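Local structure of 15-O-acetyltransferase (Fusarium sporotrichioides, 3FOT) at residues I465-N470 and A477-S482; A312-A317 and Q504-S509; A261-R266 and A418-A423. The protein acts as a 15-O-acetyltransferase in the biosynthesis of trichothecene mycotoxins, including T-2 toxin. All coordinates share one frame; numbering follows the deposited sequence. Where two conformers were deposited one is given.

Contact 1 (I465-N470 and A477-S482)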
# COMPACT_ATOMS: atom_id res chain seq x y z
N ILE A 465 2.95 10.79 -7.63
CA ILE A 465 3.11 9.74 -6.64
C ILE A 465 2.61 8.45 -7.26
O ILE A 465 1.48 8.39 -7.75
CB ILE A 465 2.34 10.04 -5.32
CG1 ILE A 465 2.77 11.39 -4.71
CG2 ILE A 465 2.48 8.87 -4.32
CD1 ILE A 465 1.96 11.81 -3.47
N ASP A 466 3.47 7.44 -7.30
CA ASP A 466 3.04 6.11 -7.73
C ASP A 466 3.32 5.09 -6.64
O ASP A 466 4.43 4.98 -6.16
CB ASP A 466 3.73 5.72 -9.03
CG ASP A 466 3.30 6.60 -10.17
OD1 ASP A 466 2.10 6.51 -10.53
OD2 ASP A 466 4.14 7.38 -10.67
N PHE A 467 2.31 4.32 -6.27
CA PHE A 467 2.40 3.40 -5.16
C PHE A 467 2.33 1.99 -5.74
O PHE A 467 1.35 1.62 -6.39
CB PHE A 467 1.26 3.66 -4.18
CG PHE A 467 1.23 2.72 -3.02
CD1 PHE A 467 1.93 3.01 -1.86
CD2 PHE A 467 0.50 1.55 -3.08
CE1 PHE A 467 1.90 2.14 -0.79
CE2 PHE A 467 0.48 0.68 -1.99
CZ PHE A 467 1.17 0.98 -0.86
N VAL A 468 3.41 1.24 -5.55
CA VAL A 468 3.48 -0.13 -6.05
C VAL A 468 3.70 -1.13 -4.91
O VAL A 468 4.41 -0.85 -3.93
CB VAL A 468 4.53 -0.28 -7.20
CG1 VAL A 468 4.29 0.75 -8.32
CG2 VAL A 468 5.93 -0.14 -6.69
N VAL A 469 3.06 -2.29 -5.02
CA VAL A 469 3.29 -3.40 -4.09
C VAL A 469 3.69 -4.57 -4.96
O VAL A 469 2.98 -4.87 -5.94
CB VAL A 469 2.03 -3.79 -3.31
CG1 VAL A 469 2.34 -4.94 -2.37
CG2 VAL A 469 1.53 -2.58 -2.53
N ASN A 470 4.82 -5.21 -4.66
CA ASN A 470 5.31 -6.31 -5.48
C ASN A 470 4.23 -7.38 -5.60
O ASN A 470 3.50 -7.61 -4.65
CB ASN A 470 6.56 -6.96 -4.88
CG ASN A 470 7.84 -6.15 -5.15
OD1 ASN A 470 7.87 -5.25 -5.99
ND2 ASN A 470 8.89 -6.50 -4.44
N ALA A 477 -3.40 -7.22 -9.95
CA ALA A 477 -3.74 -6.44 -8.78
C ALA A 477 -3.84 -5.00 -9.23
O ALA A 477 -2.83 -4.40 -9.61
CB ALA A 477 -2.65 -6.58 -7.71
N ILE A 478 -5.05 -4.44 -9.12
CA ILE A 478 -5.37 -3.16 -9.71
C ILE A 478 -5.56 -2.15 -8.61
O ILE A 478 -6.41 -2.34 -7.74
CB ILE A 478 -6.64 -3.26 -10.61
CG1 ILE A 478 -6.42 -4.33 -11.69
CG2 ILE A 478 -6.91 -1.91 -11.26
CD1 ILE A 478 -7.68 -4.87 -12.28
N ARG A 479 -4.73 -1.10 -8.63
CA ARG A 479 -4.76 -0.11 -7.56
C ARG A 479 -5.26 1.23 -8.11
O ARG A 479 -4.92 1.59 -9.23
CB ARG A 479 -3.36 0.08 -6.97
CG ARG A 479 -2.58 -1.23 -6.68
CD ARG A 479 -1.33 -0.90 -5.85
NE ARG A 479 -1.68 -0.56 -4.47
CZ ARG A 479 -1.83 -1.42 -3.48
NH1 ARG A 479 -2.15 -0.98 -2.27
NH2 ARG A 479 -1.67 -2.73 -3.69
N LEU A 480 -6.05 1.95 -7.32
CA LEU A 480 -6.47 3.30 -7.70
C LEU A 480 -6.03 4.29 -6.64
O LEU A 480 -6.28 4.08 -5.46
CB LEU A 480 -8.01 3.37 -7.82
CG LEU A 480 -8.62 4.74 -8.19
CD1 LEU A 480 -8.36 5.07 -9.64
CD2 LEU A 480 -10.10 4.83 -7.84
N ASP A 481 -5.39 5.37 -7.05
CA ASP A 481 -5.32 6.49 -6.11
C ASP A 481 -5.47 7.82 -6.81
O ASP A 481 -5.82 7.86 -8.00
CB ASP A 481 -4.12 6.42 -5.16
CG ASP A 481 -2.82 6.36 -5.87
OD1 ASP A 481 -2.78 6.67 -7.08
OD2 ASP A 481 -1.83 6.03 -5.16
N SER A 482 -5.22 8.89 -6.08
CA SER A 482 -5.44 10.22 -6.61
C SER A 482 -4.38 11.15 -6.09
O SER A 482 -3.97 11.05 -4.93
CB SER A 482 -6.80 10.74 -6.16
OG SER A 482 -7.03 12.01 -6.75
O HOH W 1 -1.27 9.24 -7.19

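Contact 2 (A312-A317 and Q504-S509)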
# COMPACT_ATOMS: atom_id res chain seq x y z
N ALA A 312 -16.50 -1.69 -10.66
CA ALA A 312 -17.50 -1.99 -11.68
C ALA A 312 -16.84 -2.18 -13.07
O ALA A 312 -17.14 -3.15 -13.80
CB ALA A 312 -18.54 -0.87 -11.72
N ALA A 313 -15.95 -1.26 -13.43
CA ALA A 313 -15.31 -1.26 -14.73
C ALA A 313 -14.37 -2.48 -14.89
O ALA A 313 -14.27 -3.09 -15.97
CB ALA A 313 -14.54 0.05 -14.93
N ILE A 314 -13.74 -2.85 -13.78
CA ILE A 314 -12.92 -4.06 -13.71
C ILE A 314 -13.73 -5.30 -14.11
O ILE A 314 -13.28 -6.13 -14.91
CB ILE A 314 -12.27 -4.21 -12.31
CG1 ILE A 314 -11.14 -3.17 -12.21
CG2 ILE A 314 -11.79 -5.65 -12.05
CD1 ILE A 314 -10.61 -2.94 -10.77
N VAL A 315 -14.92 -5.39 -13.52
CA VAL A 315 -15.85 -6.51 -13.79
C VAL A 315 -16.36 -6.49 -15.22
O VAL A 315 -16.28 -7.51 -15.92
CB VAL A 315 -16.96 -6.56 -12.73
CG1 VAL A 315 -18.05 -7.56 -13.10
CG2 VAL A 315 -16.33 -6.98 -11.40
N LEU A 316 -16.80 -5.32 -15.70
CA LEU A 316 -17.24 -5.23 -17.11
C LEU A 316 -16.12 -5.56 -18.09
O LEU A 316 -16.34 -6.24 -19.10
CB LEU A 316 -17.84 -3.84 -17.44
CG LEU A 316 -19.38 -3.71 -17.26
CD1 LEU A 316 -19.84 -4.08 -15.87
CD2 LEU A 316 -19.85 -2.30 -17.59
N ALA A 317 -14.90 -5.11 -17.78
CA ALA A 317 -13.73 -5.41 -18.64
C ALA A 317 -13.44 -6.92 -18.61
O ALA A 317 -13.08 -7.52 -19.62
CB ALA A 317 -12.49 -4.60 -18.18
N GLN A 504 -1.93 -4.24 -20.48
CA GLN A 504 -2.22 -2.94 -21.08
C GLN A 504 -3.60 -2.94 -21.73
O GLN A 504 -4.35 -2.00 -21.56
CB GLN A 504 -1.16 -2.56 -22.12
CG GLN A 504 0.21 -2.24 -21.56
CD GLN A 504 1.27 -2.02 -22.64
OE1 GLN A 504 1.27 -2.67 -23.68
NE2 GLN A 504 2.19 -1.10 -22.37
N LYS A 505 -3.92 -4.00 -22.47
CA LYS A 505 -5.22 -4.12 -23.16
C LYS A 505 -6.34 -4.11 -22.13
O LYS A 505 -7.34 -3.39 -22.26
CB LYS A 505 -5.26 -5.41 -24.00
CG LYS A 505 -6.57 -5.61 -24.74
N TYR A 506 -6.15 -4.88 -21.07
CA TYR A 506 -7.13 -4.95 -19.98
C TYR A 506 -7.25 -3.59 -19.28
O TYR A 506 -8.34 -3.10 -19.06
CB TYR A 506 -6.76 -6.07 -19.00
CG TYR A 506 -7.83 -6.32 -17.94
CD1 TYR A 506 -9.07 -6.84 -18.30
CD2 TYR A 506 -7.59 -6.04 -16.60
CE1 TYR A 506 -10.07 -7.07 -17.34
CE2 TYR A 506 -8.57 -6.27 -15.63
CZ TYR A 506 -9.81 -6.78 -16.02
OH TYR A 506 -10.80 -7.00 -15.10
N LEU A 507 -6.11 -2.97 -18.93
CA LEU A 507 -6.16 -1.65 -18.27
C LEU A 507 -6.92 -0.62 -19.12
O LEU A 507 -7.76 0.15 -18.61
CB LEU A 507 -4.73 -1.15 -18.00
CG LEU A 507 -4.63 0.21 -17.27
CD1 LEU A 507 -5.50 0.27 -15.98
CD2 LEU A 507 -3.15 0.50 -16.97
N GLN A 508 -6.63 -0.61 -20.41
CA GLN A 508 -7.29 0.34 -21.32
C GLN A 508 -8.81 0.10 -21.39
O GLN A 508 -9.61 1.05 -21.50
CB GLN A 508 -6.67 0.27 -22.72
CG GLN A 508 -5.25 0.89 -22.79
CD GLN A 508 -5.19 2.28 -22.11
OE1 GLN A 508 -4.53 2.45 -21.07
NE2 GLN A 508 -5.92 3.24 -22.67
N SER A 509 -9.20 -1.16 -21.32
CA SER A 509 -10.62 -1.53 -21.30
C SER A 509 -11.31 -0.96 -20.06
O SER A 509 -12.43 -0.41 -20.14
CB SER A 509 -10.78 -3.06 -21.35
OG SER A 509 -12.17 -3.41 -21.37
O HOH W 2 -12.05 -5.99 -21.74

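Contact 3 (A261-R266 and A418-A423)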
# COMPACT_ATOMS: atom_id res chain seq x y z
N ALA A 261 -12.86 -20.54 -2.04
CA ALA A 261 -13.55 -20.66 -3.32
C ALA A 261 -13.00 -19.72 -4.38
O ALA A 261 -12.97 -20.08 -5.56
CB ALA A 261 -15.06 -20.46 -3.17
N ASN A 262 -12.61 -18.51 -3.98
CA ASN A 262 -11.98 -17.58 -4.91
C ASN A 262 -10.68 -18.15 -5.48
O ASN A 262 -10.37 -17.92 -6.64
CB ASN A 262 -11.74 -16.20 -4.29
CG ASN A 262 -11.11 -15.20 -5.28
OD1 ASN A 262 -11.67 -14.95 -6.34
ND2 ASN A 262 -9.95 -14.65 -4.93
N TYR A 263 -9.92 -18.89 -4.67
CA TYR A 263 -8.69 -19.53 -5.18
C TYR A 263 -9.00 -20.53 -6.31
O TYR A 263 -8.21 -20.70 -7.23
CB TYR A 263 -7.91 -20.24 -4.06
CG TYR A 263 -7.21 -19.32 -3.07
CD1 TYR A 263 -6.30 -18.36 -3.51
CD2 TYR A 263 -7.43 -19.44 -1.69
CE1 TYR A 263 -5.65 -17.52 -2.60
CE2 TYR A 263 -6.78 -18.62 -0.77
CZ TYR A 263 -5.89 -17.65 -1.24
OH TYR A 263 -5.23 -16.81 -0.36
N LYS A 264 -10.17 -21.16 -6.22
CA LYS A 264 -10.56 -22.27 -7.10
C LYS A 264 -11.50 -21.86 -8.24
O LYS A 264 -11.86 -22.68 -9.08
CB LYS A 264 -11.21 -23.39 -6.27
CG LYS A 264 -10.26 -24.06 -5.28
CD LYS A 264 -11.02 -24.84 -4.22
CE LYS A 264 -10.09 -25.68 -3.38
NZ LYS A 264 -10.80 -26.28 -2.22
N SER A 265 -11.90 -20.60 -8.26
CA SER A 265 -12.95 -20.17 -9.19
C SER A 265 -12.44 -19.94 -10.61
O SER A 265 -11.24 -19.67 -10.83
CB SER A 265 -13.65 -18.91 -8.68
OG SER A 265 -12.84 -17.77 -8.83
N ARG A 266 -13.37 -20.02 -11.55
CA ARG A 266 -13.10 -19.67 -12.93
C ARG A 266 -12.82 -18.17 -13.00
O ARG A 266 -13.30 -17.39 -12.18
CB ARG A 266 -14.30 -20.04 -13.83
N ALA A 418 -2.84 -16.56 5.96
CA ALA A 418 -1.39 -16.74 6.02
C ALA A 418 -1.01 -18.22 6.12
O ALA A 418 -0.12 -18.72 5.40
CB ALA A 418 -0.82 -15.96 7.20
N SER A 419 -1.73 -18.93 6.98
CA SER A 419 -1.53 -20.37 7.14
C SER A 419 -1.87 -21.14 5.87
O SER A 419 -1.13 -22.07 5.47
CB SER A 419 -2.38 -20.86 8.29
OG SER A 419 -1.70 -20.62 9.50
N TYR A 420 -2.97 -20.74 5.21
CA TYR A 420 -3.37 -21.34 3.92
C TYR A 420 -2.28 -21.13 2.87
O TYR A 420 -1.90 -22.07 2.14
CB TYR A 420 -4.70 -20.75 3.43
CG TYR A 420 -5.27 -21.45 2.22
CD1 TYR A 420 -6.21 -22.47 2.36
CD2 TYR A 420 -4.87 -21.10 0.93
CE1 TYR A 420 -6.73 -23.13 1.25
CE2 TYR A 420 -5.37 -21.76 -0.19
CZ TYR A 420 -6.31 -22.77 -0.02
OH TYR A 420 -6.80 -23.40 -1.13
N LEU A 421 -1.76 -19.91 2.79
CA LEU A 421 -0.75 -19.60 1.78
C LEU A 421 0.60 -20.27 2.04
O LEU A 421 1.34 -20.55 1.09
CB LEU A 421 -0.56 -18.10 1.64
CG LEU A 421 -1.77 -17.41 1.02
CD1 LEU A 421 -1.64 -15.90 1.29
CD2 LEU A 421 -1.89 -17.72 -0.47
N HIS A 422 0.90 -20.51 3.30
CA HIS A 422 2.09 -21.27 3.66
C HIS A 422 1.91 -22.71 3.19
O HIS A 422 2.84 -23.31 2.62
CB HIS A 422 2.35 -21.23 5.17
CG HIS A 422 3.53 -22.06 5.58
ND1 HIS A 422 4.80 -21.85 5.07
CD2 HIS A 422 3.63 -23.12 6.41
CE1 HIS A 422 5.63 -22.74 5.58
NE2 HIS A 422 4.95 -23.52 6.40
N ALA A 423 0.72 -23.26 3.41
CA ALA A 423 0.45 -24.66 3.05
C ALA A 423 0.30 -24.85 1.55
O ALA A 423 0.58 -25.93 1.02
CB ALA A 423 -0.76 -25.18 3.79

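Contact 1 (I465-N470 and A477-S482)
F467, V469, R479 and D481 bring together two sheets of the BAHD-type, CoA-dependent acyltransferase fold: strand 457-469 pairs with strand 53-61 in the mixed six-stranded sheet, whereas strand 477-483 belongs to the other mixed sheet, between 486-494 and 435-441. The two short segments run nearly antiparallel, at 155°, but their axes stay 8.5 Å apart, so side chains and a water fill the gap in place of backbone pairing. At I465 the carbonyl O lies 2.9 Å from that water, which also approaches D481 OD1. Next, F467 holds its CB beside D481 OD2 and, with CG anti to the backbone N (chi1 178°), extends its ring to the arginine. R479 NE arrives in the plane of the ring at its edge, 3.3 Å from F467 CD2, while R479 NH1 is 3.1 Å from F467 CE2; ring and guanidinium planes are 49° apart. A salt bridge from R479 NH1 to D439 anchors the charge, and R195 makes a cation-pi contact with F467. Further along, V469 covers one face of the guanidinium, toward its rim, with its CG2 methyl 3.4 Å from R479 NH2.

Contact 2 (A312-A317 and Q504-S509)
Y506 and A317 bury the most surface here, with S509 next. The Y506 side chain leaves its helix with CG anti to the backbone N (chi1 -173°) and reaches across to the I314-A317 turn of helix 306-321. Its hydroxyl meets a main-chain oxygen: Y506 OH donates to I314 O in a weak hydrogen bond of 2.6 Å. The same hydroxyl lies 3.5 Å from I314 CG2, the two side chains crossing at about a right angle. Along the ring, Y506 CE1 rests 3.6 Å from A317 CB, and M268, P434 and L476 pack round the tyrosine from outside the two helices. Both helices belong to the C-terminal half of the BAHD acyltransferase fold, where helix 500-516 lies against strand 277-283, and helix 379-401 backs helix 306-321; their short segments cross at 125°, with axes 9.5 Å apart. A317 is the point where they come nearest, its CA 5.6 Å from the CA of S509, and its CB methyl wedges between the tyrosine ring and the serine, 3.4 Å from S509 OG. That hydroxyl has polar partners as well: it is hydrogen-bonded to H375 NE2, and S509 OG donates at 2.6 Å to a water O, which in turn donates to A317 O.

Contact 3 (A261-R266 and A418-A423)
The backbone bond from H422 N to A418 O, 2.9 Å long, closes the helical turn that carries Y420 and L421 to Y263, and a similar bond joins A423 N to S419 O just after it. Across the contact everything is held by packing. The rings of Y263 and Y420 lie in planes only 1° apart, with centroids 4.9 Å from each other; the planes are nearly parallel but slid apart, the rings barely overlap, and CD2 and CE2 of Y263 meet CD2 and CE2 of Y420. The closest approach is Y263 CD2 to Y420 CE2, 3.4 Å, and beside it Y263 CE2 is 3.6 Å from Y420 CD2. The two side chains run past each other in opposite directions. A further contact with the ring comes from the Y420 hydroxyl, Y420 OH lying 4.0 Å from Y263 CD2. Different first torsions set up the meeting: in Y420 CG stands anti to the backbone N (chi1 -172°), in Y263 anti to the carbonyl carbon (chi1 -72°). Past the ring pair, Y263 OH abuts the branch of L421, 3.5 Å from L421 CD2, the two side chains crossing nearly at right angles. F428 adds an edge-to-face contact to Y263, and P427 touches both Y263 and L421, whose side chain also packs on I39 and L42. L421 lies about 8 Å, side chain to side chain, from H414, a binding residue for 15-deacetylcalonectrin on the same helix. The contact thus joins helix 246-264 to helix 406-423 close to the trichothecene-binding site of this BAHD-superfamily acyltransferase.

In the fold
From the N terminus, helix 246-264 supplies the first half of contact 3, and helix 306-321 opens contact 2 before helix 406-423 closes contact 3; the two loops therefore cross. Contact 1 follows in series after contact 3: a short connection, neither helix nor strand, carries the chain from strand 457-469 in one sheet to strand 477-483 in the other. It falls wholly within the span of contact 2, which helix 500-516 closes last. Contacts 1 and 2 touch directly: I478 CD1 packs against Y506 CE2 and I314 CD1, so the helix pair rests on the strand that faces the neighbouring sheet. Contact 3 ties its two helices together apart from the others, its nearest atoms about 11 Å from either.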